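Local coordinates for protein type 6 secretion amidase effector 2 (Salmonella typhi, PDB 6WIN) that probably cuts amide bonds in the peptides of bacterial peptidoglycan, acting as an antibacterial toxin delivered by the type VI secretion system, at residues T118-M122 with S123-E127; W91-D94 with I95-P98; K9-Q12 with D13-K16. All blocks are in the same frame, centred on the assembly; numbering follows the deposited sequence.

Along the chain the order is interaction 3, interaction 2, interaction 1, each a turn in a loop outside the regular strands of the six-stranded antiparallel sheet. Residues 9-16 precede helix 23-30, residues 91-98 join strands 84-89 and 101-106, and residues 118-127 belong to the long connection from strand 101-106 to strand 129-133. Interactions 2 and 3 lie with centres about 13 Å apart and touch: NZ of K16 reaches OD1 of D94 in a salt bridge, so the N-terminal segment is tied to a loop far along the sequence. Interaction 1 lies about 20 Å and 24 Å, centre to centre, from interactions 2 and 3, and opposite interaction 3 across the chain's centre.

Interaction 1 of 3, residues T118-M122 with S123-E127; sequences TYIRM and SNNAE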
loop_
_atom_site.group_PDB
_atom_site.type_symbol
_atom_site.label_atom_id
_atom_site.label_comp_id
_atom_site.label_asym_id
_atom_site.label_seq_id
_atom_site.Cartn_x
_atom_site.Cartn_y
_atom_site.Cartn_z
ATOM N N THR A 118 10.183 -5.481 -11.206
ATOM C CA THR A 118 9.693 -4.106 -11.148
ATOM C C THR A 118 8.367 -3.957 -11.893
ATOM O O THR A 118 7.939 -4.838 -12.648
ATOM C CB THR A 118 10.724 -3.140 -11.739
ATOM O OG1 THR A 118 10.984 -3.499 -13.102
ATOM C CG2 THR A 118 12.022 -3.192 -10.968
ATOM N N TYR A 119 7.729 -2.795 -11.685
ATOM C CA TYR A 119 6.447 -2.436 -12.278
ATOM C C TYR A 119 6.532 -1.023 -12.841
ATOM O O TYR A 119 7.082 -0.129 -12.190
ATOM C CB TYR A 119 5.300 -2.461 -11.247
ATOM C CG TYR A 119 5.023 -3.784 -10.576
ATOM C CD1 TYR A 119 3.999 -4.605 -11.029
ATOM C CD2 TYR A 119 5.761 -4.196 -9.471
ATOM C CE1 TYR A 119 3.727 -5.803 -10.418
ATOM C CE2 TYR A 119 5.501 -5.401 -8.855
ATOM C CZ TYR A 119 4.480 -6.198 -9.334
ATOM O OH TYR A 119 4.201 -7.393 -8.729
ATOM N N ILE A 120 5.984 -0.816 -14.045
ATOM C CA ILE A 120 5.837 0.547 -14.555
ATOM C C ILE A 120 4.928 1.344 -13.620
ATOM O O ILE A 120 3.973 0.808 -13.044
ATOM C CB ILE A 120 5.272 0.564 -15.988
ATOM C CG1 ILE A 120 3.923 -0.160 -16.044
ATOM C CG2 ILE A 120 6.242 -0.070 -16.960
ATOM C CD1 ILE A 120 2.955 0.420 -17.071
ATOM N N ARG A 121 5.238 2.636 -13.470
ATOM C CA ARG A 121 4.466 3.599 -12.669
ATOM C C ARG A 121 3.976 2.983 -11.357
ATOM O O ARG A 121 2.790 3.017 -11.017
ATOM C CB ARG A 121 3.303 4.173 -13.485
ATOM C CG ARG A 121 3.763 4.894 -14.746
ATOM C CD ARG A 121 2.763 4.752 -15.888
ATOM N NE ARG A 121 1.464 5.308 -15.526
ATOM C CZ ARG A 121 0.374 5.243 -16.283
ATOM N NH1 ARG A 121 -0.764 5.773 -15.843
ATOM N NH2 ARG A 121 0.416 4.653 -17.474
HETATM N N MSE A 122 4.925 2.436 -10.602
HETATM C CA MSE A 122 4.637 1.421 -9.585
HETATM C C MSE A 122 3.576 1.843 -8.559
HETATM O O MSE A 122 2.605 1.116 -8.341
HETATM C CB MSE A 122 5.947 1.027 -8.892
HETATM C CG MSE A 122 5.964 -0.394 -8.398
HETATM SE SE MSE A 122 7.407 -0.774 -7.177
HETATM C CE MSE A 122 8.645 -1.276 -8.668
ATOM N N SER A 123 3.740 3.028 -7.962
ATOM C CA SER A 123 2.785 3.505 -6.961
ATOM C C SER A 123 1.388 3.725 -7.535
ATOM O O SER A 123 0.409 3.750 -6.774
ATOM C CB SER A 123 3.300 4.802 -6.343
ATOM O OG SER A 123 3.285 5.835 -7.304
ATOM N N ASN A 124 1.276 3.898 -8.853
ATOM C CA ASN A 124 -0.002 4.062 -9.542
ATOM C C ASN A 124 -0.381 2.816 -10.340
ATOM O O ASN A 124 -1.172 2.898 -11.290
ATOM C CB ASN A 124 0.045 5.295 -10.451
ATOM C CG ASN A 124 0.348 6.565 -9.679
ATOM O OD1 ASN A 124 -0.195 6.783 -8.606
ATOM N ND2 ASN A 124 1.235 7.394 -10.209
ATOM N N ASN A 125 0.161 1.659 -9.948
ATOM C CA ASN A 125 -0.016 0.375 -10.623
ATOM C C ASN A 125 -0.697 -0.580 -9.651
ATOM O O ASN A 125 -0.059 -1.062 -8.709
ATOM C CB ASN A 125 1.342 -0.178 -11.070
ATOM C CG ASN A 125 1.226 -1.351 -12.013
ATOM O OD1 ASN A 125 0.307 -2.166 -11.913
ATOM N ND2 ASN A 125 2.164 -1.438 -12.954
ATOM N N ALA A 126 -1.975 -0.887 -9.899
ATOM C CA ALA A 126 -2.726 -1.754 -8.994
ATOM C C ALA A 126 -2.076 -3.118 -8.803
ATOM O O ALA A 126 -2.295 -3.759 -7.771
ATOM C CB ALA A 126 -4.152 -1.951 -9.498
ATOM N N GLU A 127 -1.314 -3.599 -9.790
ATOM C CA GLU A 127 -0.704 -4.924 -9.711
ATOM C C GLU A 127 0.546 -4.954 -8.837
ATOM O O GLU A 127 1.014 -6.045 -8.489
ATOM C CB GLU A 127 -0.370 -5.427 -11.124
ATOM C CG GLU A 127 -1.609 -5.692 -11.991
ATOM C CD GLU A 127 -1.269 -6.348 -13.319
ATOM O OE1 GLU A 127 -1.278 -5.639 -14.343
ATOM O OE2 GLU A 127 -0.985 -7.566 -13.334
HETATM O O HOH W 1 1.799 -8.675 -9.430
#
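Two successive backbone bonds, N124 N to R121 O (2.8 Å) and N125 N to M122 O (3.0 Å), wind residues 121-125 into a tight turn that opens with R121 in the left-handed region (phi 40°) and passes through 3-10 geometry at M122, a selenomethionine, and S123. N125 brings the turn back against the incoming chain. Its CG stands anti to the backbone N (chi1 -168°), which swings the amide toward I120. ND2 then meets I120 O at 2.9 Å, nearly straight at 168°, with the acceptor close to the amide plane and the donor in the carbonyl plane. The other end of the same amide closes an Asx turn: OD1 accepts from E127 N at 3.0 Å. The Y119 ring plane stands steeply to this amide; CB of Y119 lies against ND2, and ring atom CE1 comes 3.3 Å from E127 O, obliquely. A water in the ring plane at its edge joins Y119 OH (2.8 Å) to E127 O (2.9 Å), the phenol hydroxyl supplying one end of the bridge. The carboxylate of E127 turns elsewhere, to K107 and S112, while N124 OD1 meets R103. Asparagine suits position 125 because one short, flat group both gives and accepts. With G111 O also bound by ND2, partners at both ends oppose a flip of the amide, and two neighbouring loop segments are stitched through a buried side chain.

Interaction 2 of 3, residues W91-D94 with I95-P98; sequences WKDD and IAKP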
loop_
_atom_site.group_PDB
_atom_site.type_symbol
_atom_site.label_atom_id
_atom_site.label_comp_id
_atom_site.label_asym_id
_atom_site.label_seq_id
_atom_site.Cartn_x
_atom_site.Cartn_y
_atom_site.Cartn_z
ATOM N N TRP A 91 0.598 11.393 1.349
ATOM C CA TRP A 91 2.022 11.597 1.101
ATOM C C TRP A 91 2.332 13.076 1.329
ATOM O O TRP A 91 1.458 13.863 1.711
ATOM C CB TRP A 91 2.459 11.089 -0.285
ATOM C CG TRP A 91 1.784 11.690 -1.503
ATOM C CD1 TRP A 91 2.207 12.774 -2.222
ATOM C CD2 TRP A 91 0.598 11.213 -2.159
ATOM N NE1 TRP A 91 1.348 13.012 -3.275
ATOM C CE2 TRP A 91 0.352 12.068 -3.258
ATOM C CE3 TRP A 91 -0.281 10.148 -1.925
ATOM C CZ2 TRP A 91 -0.739 11.892 -4.121
ATOM C CZ3 TRP A 91 -1.370 9.978 -2.787
ATOM C CH2 TRP A 91 -1.584 10.846 -3.870
ATOM N N LYS A 92 3.600 13.445 1.115
ATOM C CA LYS A 92 4.102 14.717 1.628
ATOM C C LYS A 92 3.573 15.933 0.870
ATOM O O LYS A 92 3.657 17.047 1.395
ATOM C CB LYS A 92 5.634 14.719 1.610
ATOM N N ASP A 93 3.032 15.756 -0.336
ATOM C CA ASP A 93 2.630 16.884 -1.173
ATOM C C ASP A 93 1.374 17.523 -0.595
ATOM O O ASP A 93 0.278 16.970 -0.724
ATOM C CB ASP A 93 2.396 16.408 -2.603
ATOM C CG ASP A 93 2.122 17.543 -3.572
ATOM O OD1 ASP A 93 1.911 18.693 -3.127
ATOM O OD2 ASP A 93 2.124 17.279 -4.797
ATOM N N ASP A 94 1.526 18.695 0.031
ATOM C CA ASP A 94 0.399 19.369 0.670
ATOM C C ASP A 94 -0.552 20.005 -0.325
ATOM O O ASP A 94 -1.617 20.470 0.086
ATOM C CB ASP A 94 0.886 20.446 1.644
ATOM C CG ASP A 94 1.417 19.867 2.941
ATOM O OD1 ASP A 94 1.073 18.706 3.264
ATOM O OD2 ASP A 94 2.176 20.577 3.642
ATOM N N ILE A 95 -0.204 20.041 -1.606
ATOM C CA ILE A 95 -1.063 20.618 -2.638
ATOM C C ILE A 95 -1.900 19.547 -3.326
ATOM O O ILE A 95 -3.110 19.700 -3.486
ATOM C CB ILE A 95 -0.220 21.414 -3.661
ATOM C CG1 ILE A 95 0.662 22.447 -2.957
ATOM C CG2 ILE A 95 -1.123 22.107 -4.653
ATOM C CD1 ILE A 95 -0.109 23.525 -2.226
ATOM N N ALA A 96 -1.272 18.451 -3.747
ATOM C CA ALA A 96 -2.028 17.359 -4.346
ATOM C C ALA A 96 -2.713 16.489 -3.302
ATOM O O ALA A 96 -3.698 15.810 -3.620
ATOM C CB ALA A 96 -1.109 16.495 -5.214
ATOM N N LYS A 97 -2.226 16.507 -2.067
ATOM C CA LYS A 97 -2.708 15.614 -1.013
ATOM C C LYS A 97 -2.813 16.410 0.280
ATOM O O LYS A 97 -2.063 16.174 1.233
ATOM C CB LYS A 97 -1.765 14.413 -0.864
ATOM C CG LYS A 97 -2.364 13.177 -0.191
ATOM C CD LYS A 97 -3.414 12.482 -1.060
ATOM C CE LYS A 97 -3.854 11.177 -0.428
ATOM N NZ LYS A 97 -4.958 10.495 -1.160
ATOM N N PRO A 98 -3.727 17.391 0.341
ATOM C CA PRO A 98 -3.856 18.183 1.577
ATOM C C PRO A 98 -4.342 17.374 2.768
ATOM O O PRO A 98 -3.960 17.675 3.908
ATOM C CB PRO A 98 -4.862 19.280 1.189
ATOM C CG PRO A 98 -5.646 18.692 0.066
ATOM C CD PRO A 98 -4.660 17.853 -0.702
#
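K97 lays its aliphatic chain over one face of the W91 indole, with CD 3.8 Å from the centroid of the six-membered ring and only 17° off its normal, a CH-pi contact. K97 ends a compact Asx motif that begins at D93, in the loop between strands 84-89 and 101-106, and W91 stands just before it. D93 uses both its side chain and its backbone carbonyl to hold the residues that follow. OD1 of D93 accepts from I95 N at 2.9 Å, the donor arriving above the carboxylate plane, and more weakly from A96 N at 3.3 Å. The main-chain O of D93 takes K97 N at 2.9 Å, closing the wider loop of the motif. With CG of D93 anti to its own nitrogen (chi1 -174°), the carboxylate extends forward to these amides. Aspartate suits the place, since its short acceptor can reach both N-H groups without leaving the turn.

The K97 N bond sets the start of the lysine chain, which is consistent with its lying over the indole. The chain bends at chi2 (70°) and then runs straight across the indole, roughly at right angles to the W91 side chain. Its methylenes are apolar enough to cover the ring, while NZ continues beyond to D89 in a salt bridge and to S101 OG. K16, the partner of D94, also brings its ammonium close to W91 O and K97 O, probably bonding to the first. The tightest approach of the lysine to the indole is from CE, 3.6 Å from CZ3 of W91.

Interaction 3 of 3, residues K9-Q12 with D13-K16; sequences KALQ and DTEK
The amide of Q12 and the carboxylate of D13 are the flat groups here, neighbours whose planes stand 46° apart and so do not stack; NE2 of Q12 comes no nearer to OD1 of D13 than 3.5 Å. A water spans them instead, accepting from Q12 NE2 at 3.1 Å and donating to D13 OD2 at 2.9 Å. Both sit at the corner of a type II beta turn running from L11 to T14. D13 takes the positive phi (76°) of the third position, commonest for glycine but tolerated by aspartate and asparagine better than by most other residues. T14 closes the turn twice over on L11 O. Its backbone N comes from above the carbonyl plane at 3.0 Å, whereas OG1 lies in that plane, on a lone pair, at 2.7 Å. With chi1 at 54°, OG1 sits over the main chain, flanked by N and C, and turns back toward this oxygen; threonine thereby adds a second clasp. The turn precedes helix 23-30 and rests beside the edge of the sheet: L11 and Q12 pack on M88 of strand 84-89, D13 and T14 bond through their backbones to V100, and Q12 OE1 receives K102 N of the outermost strand, 101-106.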
loop_
_atom_site.group_PDB
_atom_site.type_symbol
_atom_site.label_atom_id
_atom_site.label_comp_id
_atom_site.label_asym_id
_atom_site.label_seq_id
_atom_site.Cartn_x
_atom_site.Cartn_y
_atom_site.Cartn_z
ATOM N N LYS A 9 -11.817 3.246 6.624
ATOM C CA LYS A 9 -12.756 4.000 5.801
ATOM C C LYS A 9 -13.079 5.355 6.412
ATOM O O LYS A 9 -13.444 6.283 5.682
ATOM C CB LYS A 9 -14.035 3.191 5.581
ATOM N N ALA A 10 -12.918 5.507 7.727
ATOM C CA ALA A 10 -13.242 6.761 8.386
ATOM C C ALA A 10 -12.159 7.823 8.218
ATOM O O ALA A 10 -12.411 8.991 8.537
ATOM C CB ALA A 10 -13.497 6.505 9.874
ATOM N N LEU A 11 -10.972 7.461 7.713
ATOM C CA LEU A 11 -9.860 8.413 7.645
ATOM C C LEU A 11 -10.057 9.521 6.607
ATOM O O LEU A 11 -9.275 10.482 6.600
ATOM C CB LEU A 11 -8.553 7.686 7.326
ATOM C CG LEU A 11 -8.035 6.671 8.343
ATOM C CD1 LEU A 11 -7.001 5.756 7.694
ATOM C CD2 LEU A 11 -7.447 7.376 9.561
ATOM N N GLN A 12 -11.029 9.394 5.706
ATOM C CA GLN A 12 -11.200 10.419 4.685
ATOM C C GLN A 12 -11.312 11.791 5.341
ATOM O O GLN A 12 -12.035 11.965 6.323
ATOM C CB GLN A 12 -12.439 10.136 3.841
ATOM C CG GLN A 12 -12.813 11.294 2.914
ATOM C CD GLN A 12 -11.997 11.293 1.627
ATOM O OE1 GLN A 12 -11.248 10.353 1.357
ATOM N NE2 GLN A 12 -12.143 12.342 0.828
ATOM N N ASP A 13 -10.534 12.743 4.832
ATOM C CA ASP A 13 -10.545 14.139 5.221
ATOM C C ASP A 13 -9.851 14.386 6.552
ATOM O O ASP A 13 -9.871 15.524 7.017
ATOM C CB ASP A 13 -11.965 14.703 5.296
ATOM C CG ASP A 13 -12.497 15.081 3.942
ATOM O OD1 ASP A 13 -11.688 15.089 2.990
ATOM O OD2 ASP A 13 -13.709 15.370 3.832
ATOM N N THR A 14 -9.232 13.380 7.172
ATOM C CA THR A 14 -8.506 13.670 8.397
ATOM C C THR A 14 -7.204 14.395 8.073
ATOM O O THR A 14 -6.749 14.435 6.927
ATOM C CB THR A 14 -8.209 12.400 9.211
ATOM O OG1 THR A 14 -7.528 11.429 8.401
ATOM C CG2 THR A 14 -9.492 11.788 9.756
ATOM N N GLU A 15 -6.612 14.993 9.101
ATOM C CA GLU A 15 -5.316 15.638 8.943
ATOM C C GLU A 15 -4.226 14.591 8.762
ATOM O O GLU A 15 -4.267 13.520 9.365
ATOM C CB GLU A 15 -5.008 16.518 10.152
ATOM C CG GLU A 15 -5.839 17.796 10.197
ATOM C CD GLU A 15 -5.638 18.637 8.959
ATOM O OE1 GLU A 15 -4.547 19.235 8.817
ATOM O OE2 GLU A 15 -6.561 18.682 8.117
ATOM N N LYS A 16 -3.268 14.896 7.891
ATOM C CA LYS A 16 -2.126 14.021 7.690
ATOM C C LYS A 16 -1.304 13.948 8.967
ATOM O O LYS A 16 -1.301 14.878 9.776
ATOM C CB LYS A 16 -1.278 14.524 6.524
ATOM C CG LYS A 16 -2.030 14.532 5.206
ATOM C CD LYS A 16 -1.082 14.647 4.025
ATOM C CE LYS A 16 -0.440 16.023 3.973
ATOM N NZ LYS A 16 0.399 16.206 2.766
HETATM O O HOH W 2 -14.503 14.291 1.225
#